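Local structure of microcin B17-processing protein McbD (Escherichia coli, 6GRI) at the interface of chains B and A and the interface of chains C and A. The protein is the YcaO cyclodehydratase subunit of the microcin B17 synthetase, working with McbB and McbC to process the inactive McbA precursor into the active peptide. Residues are numbered along the deposited sequence; one frame, centred on the assembly and turned at random. Chains: chain A, Microcin B17-processing protein McbD; chain B, Microcin B17-processing protein McbB; chain C, Microcin B17-processing protein McbC.

Contact 1: the interface of chains B and A. Residues chain B 17-19, 30; chain A 155-157, 344, 351, 353.
In B:Glu19 and A:Trp353 each CG lies anti to its own carbonyl carbon (chi1 -62° and -65°), and a bend at chi2 (-78°) in the glutamate lays its chain along the indole. A:Trp353 lies on strand 350-358 of McbD, the YcaO-family subunit. B:Glu19 starts strand 19-22 of McbB. The two side chains run past each other in opposite directions, and the carboxylate plane stands steeply to the indole. The methylene CG of B:Glu19 packs against indole CZ2 of A:Trp353 at 3.3 Å. The same CG packs on A:Leu157 CB at 3.6 Å. The carboxylate oxygen OE2 of B:Glu19 holds water 1 at 2.9 Å. The indole nitrogen NE1 of A:Trp353 reaches the same water at 3.1 Å, nearly straight and in the ring plane. OE2 also takes a weak hydrogen bond from the backbone N of A:Leu157, at the start of helix 157-180. The helix N-terminus may favour a negative carboxylate there. A:Leu157 CB lies 3.9 Å above the centre of the A:Trp353 ring plane. A:Arg344 CB covers the opposite face, nearer the rim, so both faces carry residues of its own chain, which probably limits the rotation of the ring. B:Ile30 CG2 meets the ring edge at CH2 of A:Trp353 (3.6 Å). The same methyl sits over one face of the A:Arg344 guanidinium. Further along, A:Leu351 CD1 packs on the ring of B:Pro17, 3.9 Å from its CB, the two side chains crossing at about a right angle.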
loop_
_atom_site.group_PDB
_atom_site.type_symbol
_atom_site.label_atom_id
_atom_site.label_comp_id
_atom_site.label_asym_id
_atom_site.label_seq_id
_atom_site.Cartn_x
_atom_site.Cartn_y
_atom_site.Cartn_z
ATOM N N PRO B 17 31.015 -27.689 6.171
ATOM C CA PRO B 17 29.981 -28.713 6.385
ATOM C C PRO B 17 30.436 -30.129 6.043
ATOM O O PRO B 17 31.174 -30.323 5.066
ATOM C CB PRO B 17 28.871 -28.295 5.413
ATOM C CG PRO B 17 29.582 -27.573 4.331
ATOM C CD PRO B 17 30.636 -26.793 5.059
ATOM N N PHE B 18 29.987 -31.104 6.834
ATOM C CA PHE B 18 30.265 -32.524 6.565
ATOM C C PHE B 18 29.293 -33.458 7.293
ATOM O O PHE B 18 28.524 -33.032 8.162
ATOM C CB PHE B 18 31.720 -32.877 6.936
ATOM C CG PHE B 18 32.020 -32.777 8.408
ATOM C CD1 PHE B 18 32.371 -31.559 8.976
ATOM C CD2 PHE B 18 31.966 -33.908 9.227
ATOM C CE1 PHE B 18 32.654 -31.466 10.336
ATOM C CE2 PHE B 18 32.245 -33.819 10.584
ATOM C CZ PHE B 18 32.591 -32.599 11.140
ATOM N N GLU B 19 29.356 -34.736 6.925
ATOM C CA GLU B 19 28.568 -35.789 7.555
ATOM C C GLU B 19 29.494 -36.911 8.004
ATOM O O GLU B 19 30.590 -37.083 7.452
ATOM C CB GLU B 19 27.535 -36.343 6.565
ATOM C CG GLU B 19 26.509 -35.328 6.063
ATOM C CD GLU B 19 25.376 -35.021 7.034
ATOM O OE1 GLU B 19 25.241 -35.681 8.090
ATOM O OE2 GLU B 19 24.587 -34.112 6.711
ATOM N N ILE B 30 32.392 -37.961 5.132
ATOM C CA ILE B 30 32.135 -37.456 3.780
ATOM C C ILE B 30 32.068 -35.932 3.833
ATOM O O ILE B 30 31.280 -35.358 4.583
ATOM C CB ILE B 30 30.856 -38.056 3.148
ATOM C CG1 ILE B 30 30.943 -39.584 3.166
ATOM C CG2 ILE B 30 30.673 -37.575 1.702
ATOM C CD1 ILE B 30 29.778 -40.283 2.503
ATOM N N GLY A 155 18.677 -32.321 2.660
ATOM C CA GLY A 155 19.732 -31.454 3.163
ATOM C C GLY A 155 20.673 -32.145 4.123
ATOM O O GLY A 155 21.799 -31.700 4.298
ATOM N N SER A 156 20.213 -33.218 4.759
ATOM C CA SER A 156 21.045 -34.040 5.647
ATOM C C SER A 156 21.224 -35.423 5.019
ATOM O O SER A 156 20.299 -35.947 4.409
ATOM C CB SER A 156 20.392 -34.112 7.037
ATOM O OG SER A 156 20.365 -35.417 7.585
ATOM N N LEU A 157 22.416 -36.001 5.148
ATOM C CA LEU A 157 22.706 -37.343 4.599
ATOM C C LEU A 157 21.938 -38.450 5.318
ATOM O O LEU A 157 21.449 -39.371 4.665
ATOM C CB LEU A 157 24.209 -37.649 4.636
ATOM C CG LEU A 157 24.739 -38.996 4.141
ATOM C CD1 LEU A 157 24.262 -39.351 2.737
ATOM C CD2 LEU A 157 26.258 -38.975 4.178
ATOM N N ARG A 344 26.659 -35.247 -3.575
ATOM C CA ARG A 344 26.369 -33.991 -2.898
ATOM C C ARG A 344 26.694 -32.767 -3.750
ATOM O O ARG A 344 27.395 -32.863 -4.747
ATOM C CB ARG A 344 27.054 -33.949 -1.532
ATOM C CG ARG A 344 28.572 -33.893 -1.530
ATOM C CD ARG A 344 29.212 -35.222 -1.883
ATOM N NE ARG A 344 30.608 -35.289 -1.455
ATOM C CZ ARG A 344 31.490 -36.188 -1.881
ATOM N NH1 ARG A 344 31.143 -37.134 -2.753
ATOM N NH2 ARG A 344 32.739 -36.146 -1.424
ATOM N N LEU A 351 25.504 -28.353 2.534
ATOM C CA LEU A 351 25.513 -29.486 1.615
ATOM C C LEU A 351 24.107 -30.047 1.530
ATOM O O LEU A 351 23.400 -30.132 2.532
ATOM C CB LEU A 351 26.486 -30.570 2.076
ATOM C CG LEU A 351 27.952 -30.188 1.901
ATOM C CD1 LEU A 351 28.846 -31.093 2.729
ATOM C CD2 LEU A 351 28.349 -30.237 0.431
ATOM N N TRP A 353 22.060 -33.439 -0.511
ATOM C CA TRP A 353 22.478 -34.814 -0.689
ATOM C C TRP A 353 21.486 -35.586 -1.516
ATOM O O TRP A 353 20.284 -35.442 -1.317
ATOM C CB TRP A 353 22.591 -35.474 0.675
ATOM C CG TRP A 353 23.648 -34.899 1.518
ATOM C CD1 TRP A 353 23.529 -33.858 2.393
ATOM C CD2 TRP A 353 25.004 -35.333 1.588
ATOM N NE1 TRP A 353 24.740 -33.613 3.010
ATOM C CE2 TRP A 353 25.661 -34.510 2.530
ATOM C CE3 TRP A 353 25.733 -36.344 0.952
ATOM C CZ2 TRP A 353 27.012 -34.666 2.838
ATOM C CZ3 TRP A 353 27.078 -36.492 1.258
ATOM C CH2 TRP A 353 27.698 -35.662 2.195
HETATM O O HOH W 1 25.454 -31.694 5.361
#

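Contact 2: the interface of chains B and A. Residues chain B 28, 30-31, 33-35; chain A 114, 121, 342, 344, 353.
Strand 339-347 of McbD faces the end of McbB strand 27-30 and the turn that leads into strand 35-37. A:Arg344 points at this turn. Its guanidinium grips one backbone oxygen side-on with two nitrogens. NE lies 2.8 Å from B:Thr31 O, in the carbonyl plane. NH2 lies 2.9 Å from the same B:Thr31 O, but 38° above that plane. Both bonds are bent at the hydrogen, as expected when two donors share one acceptor. The chain reaches the turn by a bend at chi2 (-75°). Within McbB, the hydroxyl OG1 of B:Thr31 accepts a hydrogen bond from the backbone N of B:Ile33 at 3.2 Å, which may steady the turn. Two positions before A:Arg344, A:Tyr342 meets B:Ile30 tip to tip. The methyl CD1 of B:Ile30 rests over one ring face, toward the rim, 3.7 Å from A:Tyr342 CE2. B:Leu28 spreads its two methyls over different partners. Its CD2 lies over a face of the A:Phe114 ring (strand 108-115), off centre. Its CD1 packs on the amide of A:Gln121 (strand 121-125), 3.9 Å from CD. The phenol oxygen OH of A:Tyr342 hydrogen-bonds the hydroxyl OG of B:Ser35 at 2.6 Å.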
loop_
_atom_site.group_PDB
_atom_site.type_symbol
_atom_site.label_atom_id
_atom_site.label_comp_id
_atom_site.label_asym_id
_atom_site.label_seq_id
_atom_site.Cartn_x
_atom_site.Cartn_y
_atom_site.Cartn_z
ATOM N N LEU B 28 32.632 -43.306 8.708
ATOM C CA LEU B 28 32.853 -42.715 7.378
ATOM C C LEU B 28 32.701 -41.187 7.407
ATOM O O LEU B 28 31.638 -40.681 7.744
ATOM C CB LEU B 28 31.873 -43.329 6.368
ATOM C CG LEU B 28 32.019 -42.982 4.880
ATOM C CD1 LEU B 28 33.397 -43.326 4.344
ATOM C CD2 LEU B 28 30.957 -43.699 4.061
ATOM N N ILE B 30 32.392 -37.961 5.132
ATOM C CA ILE B 30 32.135 -37.456 3.780
ATOM C C ILE B 30 32.068 -35.932 3.833
ATOM O O ILE B 30 31.280 -35.358 4.583
ATOM C CB ILE B 30 30.856 -38.056 3.148
ATOM C CG1 ILE B 30 30.943 -39.584 3.166
ATOM C CG2 ILE B 30 30.673 -37.575 1.702
ATOM C CD1 ILE B 30 29.778 -40.283 2.503
ATOM N N THR B 31 32.932 -35.298 3.043
ATOM C CA THR B 31 33.006 -33.847 2.935
ATOM C C THR B 31 32.538 -33.488 1.540
ATOM O O THR B 31 32.051 -34.349 0.811
ATOM C CB THR B 31 34.442 -33.328 3.185
ATOM O OG1 THR B 31 35.282 -33.627 2.065
ATOM C CG2 THR B 31 35.026 -33.947 4.448
ATOM N N ILE B 33 34.416 -32.644 -0.889
ATOM C CA ILE B 33 35.461 -33.045 -1.834
ATOM C C ILE B 33 35.945 -34.501 -1.720
ATOM O O ILE B 33 36.520 -35.016 -2.670
ATOM C CB ILE B 33 36.711 -32.119 -1.697
ATOM C CG1 ILE B 33 37.395 -32.264 -0.318
ATOM C CG2 ILE B 33 36.341 -30.662 -1.976
ATOM C CD1 ILE B 33 38.538 -31.298 -0.079
ATOM N N SER B 34 35.717 -35.152 -0.575
ATOM C CA SER B 34 36.439 -36.371 -0.201
ATOM C C SER B 34 35.592 -37.345 0.643
ATOM O O SER B 34 34.590 -36.942 1.251
ATOM C CB SER B 34 37.715 -35.963 0.551
ATOM O OG SER B 34 38.190 -36.976 1.418
ATOM N N SER B 35 36.015 -38.619 0.654
ATOM C CA SER B 35 35.397 -39.698 1.450
ATOM C C SER B 35 36.484 -40.475 2.169
ATOM O O SER B 35 37.426 -40.940 1.534
ATOM C CB SER B 35 34.626 -40.663 0.554
ATOM O OG SER B 35 33.669 -39.988 -0.235
ATOM N N PHE A 114 28.655 -46.847 -1.028
ATOM C CA PHE A 114 29.167 -47.493 0.173
ATOM C C PHE A 114 28.172 -48.528 0.651
ATOM O O PHE A 114 26.971 -48.411 0.384
ATOM C CB PHE A 114 29.537 -46.476 1.275
ATOM C CG PHE A 114 28.374 -45.682 1.833
ATOM C CD1 PHE A 114 27.668 -46.135 2.942
ATOM C CD2 PHE A 114 28.025 -44.457 1.281
ATOM C CE1 PHE A 114 26.626 -45.391 3.474
ATOM C CE2 PHE A 114 26.979 -43.706 1.805
ATOM C CZ PHE A 114 26.280 -44.172 2.905
ATOM N N GLN A 121 33.658 -48.664 1.173
ATOM C CA GLN A 121 33.452 -47.897 -0.046
ATOM C C GLN A 121 33.800 -48.772 -1.232
ATOM O O GLN A 121 34.759 -49.533 -1.186
ATOM C CB GLN A 121 34.333 -46.660 -0.053
ATOM C CG GLN A 121 34.214 -45.815 1.194
ATOM C CD GLN A 121 35.124 -44.617 1.137
ATOM O OE1 GLN A 121 34.905 -43.699 0.345
ATOM N NE2 GLN A 121 36.161 -44.621 1.970
ATOM N N TYR A 342 25.564 -42.292 -3.374
ATOM C CA TYR A 342 25.416 -40.990 -2.776
ATOM C C TYR A 342 26.091 -39.949 -3.647
ATOM O O TYR A 342 26.961 -40.263 -4.457
ATOM C CB TYR A 342 25.993 -40.990 -1.366
ATOM C CG TYR A 342 27.491 -41.076 -1.335
ATOM C CD1 TYR A 342 28.139 -42.297 -1.454
ATOM C CD2 TYR A 342 28.265 -39.925 -1.200
ATOM C CE1 TYR A 342 29.520 -42.369 -1.438
ATOM C CE2 TYR A 342 29.643 -39.985 -1.184
ATOM C CZ TYR A 342 30.263 -41.207 -1.295
ATOM O OH TYR A 342 31.626 -41.253 -1.274
ATOM N N ARG A 344 26.659 -35.247 -3.575
ATOM C CA ARG A 344 26.369 -33.991 -2.898
ATOM C C ARG A 344 26.694 -32.767 -3.750
ATOM O O ARG A 344 27.395 -32.863 -4.747
ATOM C CB ARG A 344 27.054 -33.949 -1.532
ATOM C CG ARG A 344 28.572 -33.893 -1.530
ATOM C CD ARG A 344 29.212 -35.222 -1.883
ATOM N NE ARG A 344 30.608 -35.289 -1.455
ATOM C CZ ARG A 344 31.490 -36.188 -1.881
ATOM N NH1 ARG A 344 31.143 -37.134 -2.753
ATOM N NH2 ARG A 344 32.739 -36.146 -1.424
ATOM N N TRP A 353 22.060 -33.439 -0.511
ATOM C CA TRP A 353 22.478 -34.814 -0.689
ATOM C C TRP A 353 21.486 -35.586 -1.516
ATOM O O TRP A 353 20.284 -35.442 -1.317
ATOM C CB TRP A 353 22.591 -35.474 0.675
ATOM C CG TRP A 353 23.648 -34.899 1.518
ATOM C CD1 TRP A 353 23.529 -33.858 2.393
ATOM C CD2 TRP A 353 25.004 -35.333 1.588
ATOM N NE1 TRP A 353 24.740 -33.613 3.010
ATOM C CE2 TRP A 353 25.661 -34.510 2.530
ATOM C CE3 TRP A 353 25.733 -36.344 0.952
ATOM C CZ2 TRP A 353 27.012 -34.666 2.838
ATOM C CZ3 TRP A 353 27.078 -36.492 1.258
ATOM C CH2 TRP A 353 27.698 -35.662 2.195
#

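Contact 3: the interface of chains C and A. Residues chain C 8, 132, 194, 253-254; chain A 20-22.
A loop of McbD, residues 20-22, lies against several parts of McbC: the start of helix 8-11, the end of strand 187-194, the start of strand 254-263, and strand 129-135. C:Thr253, just before strand 254-263, makes the polar link. Its hydroxyl OG1 accepts a hydrogen bond from the backbone N of A:Lys21 at 3.1 Å, with an angle of 152° at the hydrogen. OG1 is anti to the carbonyl carbon (chi1 -69°), which leaves CG2 anti to the backbone N, also facing the loop. That methyl packs on CB of the A:Pro20 ring at 3.6 Å and also touches CA of A:Lys21. The threonine therefore uses both branches, one for the backbone N-H, the other against the proline ring and the A:Lys21 backbone. C:Leu8 borders another part of the proline. Its CB lies 3.9 Å from CG of A:Pro20, and its methyl CD1 lies near the A:Pro20 carbonyl oxygen. Two residues on, A:Leu22 reaches toward the strands of McbC. It crosses C:Ile194 at about a right angle. C:Val254 CG1 comes close to the backbone of A:Leu22, 3.9 Å from its O. The ring of C:Phe132 stands farther off, near the methyl CD1 of A:Leu22. McbC, a nitroreductase-family protein, is joined to McbD in the McbBCD synthetase complex. The methyl CD2 of A:Leu22 touches CD1 of C:Ile194 at 3.6 Å.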
loop_
_atom_site.group_PDB
_atom_site.type_symbol
_atom_site.label_atom_id
_atom_site.label_comp_id
_atom_site.label_asym_id
_atom_site.label_seq_id
_atom_site.Cartn_x
_atom_site.Cartn_y
_atom_site.Cartn_z
ATOM N N LEU C 8 -8.395 -24.667 -9.646
ATOM C CA LEU C 8 -7.602 -23.468 -9.340
ATOM C C LEU C 8 -6.101 -23.580 -9.663
ATOM O O LEU C 8 -5.441 -22.563 -9.835
ATOM C CB LEU C 8 -7.766 -23.072 -7.871
ATOM C CG LEU C 8 -9.151 -22.603 -7.430
ATOM C CD1 LEU C 8 -9.167 -22.417 -5.915
ATOM C CD2 LEU C 8 -9.557 -21.316 -8.158
ATOM N N PHE C 132 -22.006 -19.470 -0.375
ATOM C CA PHE C 132 -22.171 -20.482 0.658
ATOM C C PHE C 132 -23.473 -20.225 1.394
ATOM O O PHE C 132 -23.901 -19.082 1.514
ATOM C CB PHE C 132 -21.005 -20.476 1.643
ATOM C CG PHE C 132 -19.725 -20.993 1.069
ATOM C CD1 PHE C 132 -18.884 -20.153 0.353
ATOM C CD2 PHE C 132 -19.352 -22.330 1.236
ATOM C CE1 PHE C 132 -17.691 -20.627 -0.188
ATOM C CE2 PHE C 132 -18.151 -22.803 0.701
ATOM C CZ PHE C 132 -17.325 -21.948 -0.013
ATOM N N ILE C 194 -12.648 -15.619 -4.379
ATOM C CA ILE C 194 -11.429 -16.385 -4.566
ATOM C C ILE C 194 -10.477 -15.394 -5.206
ATOM O O ILE C 194 -10.661 -15.024 -6.361
ATOM C CB ILE C 194 -11.652 -17.623 -5.470
ATOM C CG1 ILE C 194 -12.692 -18.554 -4.847
ATOM C CG2 ILE C 194 -10.349 -18.395 -5.679
ATOM C CD1 ILE C 194 -13.146 -19.637 -5.790
ATOM N N THR C 253 -6.673 -18.167 0.273
ATOM C CA THR C 253 -7.297 -18.386 -1.029
ATOM C C THR C 253 -8.622 -17.639 -1.222
ATOM O O THR C 253 -8.883 -17.143 -2.325
ATOM C CB THR C 253 -7.501 -19.905 -1.225
ATOM O OG1 THR C 253 -6.215 -20.517 -1.374
ATOM C CG2 THR C 253 -8.335 -20.230 -2.447
ATOM N N VAL C 254 -9.433 -17.559 -0.166
ATOM C CA VAL C 254 -10.821 -17.122 -0.261
ATOM C C VAL C 254 -11.278 -16.364 0.995
ATOM O O VAL C 254 -10.885 -16.687 2.098
ATOM C CB VAL C 254 -11.750 -18.335 -0.530
ATOM C CG1 VAL C 254 -11.601 -19.406 0.543
ATOM C CG2 VAL C 254 -13.204 -17.909 -0.636
ATOM N N PRO A 20 -3.992 -22.857 -4.810
ATOM C CA PRO A 20 -4.982 -22.335 -3.868
ATOM C C PRO A 20 -6.031 -23.387 -3.640
ATOM O O PRO A 20 -6.169 -24.269 -4.469
ATOM C CB PRO A 20 -5.583 -21.107 -4.587
ATOM C CG PRO A 20 -4.974 -21.063 -5.949
ATOM C CD PRO A 20 -4.249 -22.368 -6.176
ATOM N N LYS A 21 -6.746 -23.294 -2.527
ATOM C CA LYS A 21 -7.843 -24.214 -2.216
ATOM C C LYS A 21 -8.912 -23.574 -1.318
ATOM O O LYS A 21 -8.584 -22.821 -0.408
ATOM C CB LYS A 21 -7.279 -25.465 -1.551
ATOM C CG LYS A 21 -6.347 -25.176 -0.387
ATOM C CD LYS A 21 -6.272 -26.351 0.575
ATOM C CE LYS A 21 -5.890 -25.917 1.979
ATOM N NZ LYS A 21 -4.414 -25.900 2.197
ATOM N N LEU A 22 -10.184 -23.876 -1.560
ATOM C CA LEU A 22 -11.247 -23.348 -0.702
ATOM C C LEU A 22 -11.176 -23.910 0.727
ATOM O O LEU A 22 -11.210 -23.162 1.695
ATOM C CB LEU A 22 -12.630 -23.640 -1.282
ATOM C CG LEU A 22 -12.969 -23.161 -2.686
ATOM C CD1 LEU A 22 -14.467 -23.287 -2.931
ATOM C CD2 LEU A 22 -12.506 -21.733 -2.915
#

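Contact 1 and contact 2 are neighbouring parts of one McbB-McbD interface, with C-alpha centres about 8 Å apart. They share B:Ile30, A:Arg344 and A:Trp353, so strands 339-347 and 350-358 of McbD serve both. The C-alpha centre of contact 3 lies about 39 Å from that of contact 1 and about 45 Å from that of contact 2. It shares no residue with them and uses an N-terminal loop of McbD. McbD thus holds McbB and McbC at separate places, so it probably bridges them in the chains described. The deposited assembly contains two McbD, four McbB and two McbC chains.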